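Local coordinates for small archaeal modifier protein 1 (Haloferax volcanii DS2, PDB 4HRO), which is covalently attached as a ubiquitin-like modifier to lysines of target proteins and also carries sulfur in molybdenum cofactor biosynthesis, at residues A74-A77 and G78-L81. Sequence-based numbering, arbitrary orientation.
With CA (calcium ion), chain C; CA (calcium ion), chain D.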
loop_
_atom_site.group_PDB
_atom_site.type_symbol
_atom_site.label_atom_id
_atom_site.label_comp_id
_atom_site.label_asym_id
_atom_site.label_seq_id
_atom_site.Cartn_x
_atom_site.Cartn_y
_atom_site.Cartn_z
ATOM N N ALA A 74 -11.105 0.016 -6.540
ATOM C CA ALA A 74 -11.303 -1.362 -6.135
ATOM C C ALA A 74 -10.000 -2.151 -6.108
ATOM O O ALA A 74 -8.994 -1.738 -6.674
ATOM C CB ALA A 74 -12.297 -2.037 -7.082
ATOM N N THR A 75 -10.047 -3.276 -5.413
ATOM C CA THR A 75 -8.988 -4.266 -5.460
ATOM C C THR A 75 -9.605 -5.620 -5.758
ATOM O O THR A 75 -10.811 -5.820 -5.603
ATOM C CB THR A 75 -8.201 -4.367 -4.130
ATOM O OG1 THR A 75 -9.068 -4.789 -3.070
ATOM C CG2 THR A 75 -7.521 -3.067 -3.794
ATOM N N ALA A 76 -8.764 -6.574 -6.131
ATOM C CA ALA A 76 -9.209 -7.929 -6.420
ATOM C C ALA A 76 -8.127 -8.932 -6.062
ATOM O O ALA A 76 -6.944 -8.620 -6.061
ATOM C CB ALA A 76 -9.589 -8.048 -7.886
ATOM N N ALA A 77 -8.553 -10.157 -5.793
ATOM C CA ALA A 77 -7.643 -11.259 -5.552
ATOM C C ALA A 77 -6.596 -11.340 -6.645
ATOM O O ALA A 77 -6.908 -11.219 -7.829
ATOM C CB ALA A 77 -8.421 -12.555 -5.472
ATOM N N GLY A 78 -5.348 -11.511 -6.220
ATOM C CA GLY A 78 -4.229 -11.623 -7.146
ATOM C C GLY A 78 -3.606 -10.293 -7.540
ATOM O O GLY A 78 -2.634 -10.269 -8.292
ATOM N N ASP A 79 -4.123 -9.168 -7.045
ATOM C CA ASP A 79 -3.592 -7.870 -7.437
ATOM C C ASP A 79 -2.123 -7.727 -7.030
ATOM O O ASP A 79 -1.673 -8.260 -6.009
ATOM C CB ASP A 79 -4.367 -6.716 -6.796
ATOM C CG ASP A 79 -5.607 -6.308 -7.548
ATOM O OD1 ASP A 79 -5.877 -6.792 -8.660
ATOM O OD2 ASP A 79 -6.318 -5.449 -6.983
ATOM N N GLU A 80 -1.403 -6.978 -7.853
ATOM C CA GLU A 80 -0.038 -6.561 -7.639
ATOM C C GLU A 80 -0.067 -5.067 -7.357
ATOM O O GLU A 80 -0.239 -4.247 -8.278
ATOM C CB GLU A 80 0.791 -6.865 -8.890
ATOM C CG GLU A 80 0.858 -8.355 -9.142
ATOM C CD GLU A 80 1.465 -8.744 -10.470
ATOM O OE1 GLU A 80 1.641 -7.915 -11.368
ATOM O OE2 GLU A 80 1.765 -9.925 -10.683
ATOM N N LEU A 81 0.066 -4.706 -6.086
ATOM C CA LEU A 81 0.037 -3.313 -5.655
ATOM C C LEU A 81 1.464 -2.868 -5.421
ATOM O O LEU A 81 2.294 -3.651 -4.966
ATOM C CB LEU A 81 -0.796 -3.182 -4.366
ATOM C CG LEU A 81 -2.211 -3.781 -4.445
ATOM C CD1 LEU A 81 -2.920 -3.615 -3.095
ATOM C CD2 LEU A 81 -3.029 -3.203 -5.579
HETATM CA CA CA C . 2.608 -9.665 -12.896
HETATM CA CA CA D . -12.928 -6.187 -4.668
HETATM O O HOH W 1 -11.249 -6.607 -2.886
HETATM O O HOH W 2 -12.742 -3.905 -3.967
HETATM O O HOH W 3 -6.186 -9.196 -9.725
HETATM O O HOH W 4 2.009 -8.020 -14.526
HETATM O O HOH W 5 -13.127 -8.430 -5.344
HETATM O O HOH W 6 -15.255 -5.566 -5.016
#
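A type II beta turn, Ala76 to Asp79, leads the chain into strand 80-84 of this beta-grasp fold, and it illustrates how one carboxylate can fasten the start of a turn from its last residue. The backbone closes through Asp79 N to Ala76 O at 3.0 Å. Gly78 takes the third position, where its positive phi (88°) would press any CB against Ala77 O. The Asp79 side chain turns back toward the first residue of the turn: with CG anti to its own carbonyl carbon (chi1 -85°), OD2 comes to 2.8 Å from Ala76 N. That N-H meets OD2 from above the carboxylate plane, 61° out of it, while Arg64 of the neighbouring strand 61-64 forms a salt bridge to the same oxygen. With an alanine here, Ala76 N would probably lose its acceptor and Arg64 its carboxylate mate. Just upstream, Thr75 crosses the Asp79 side chain at about a right angle, its CB 3.6 Å from OD2. Thr75 OG1 hydrogen-bonds to Ala29 O, and Thr75 O binds a calcium ion at 2.3 Å, a site shared with Gly27 O. On the other carboxylate oxygen, a single water bridges Asp79 OD1 (2.6 Å) and Ala77 O.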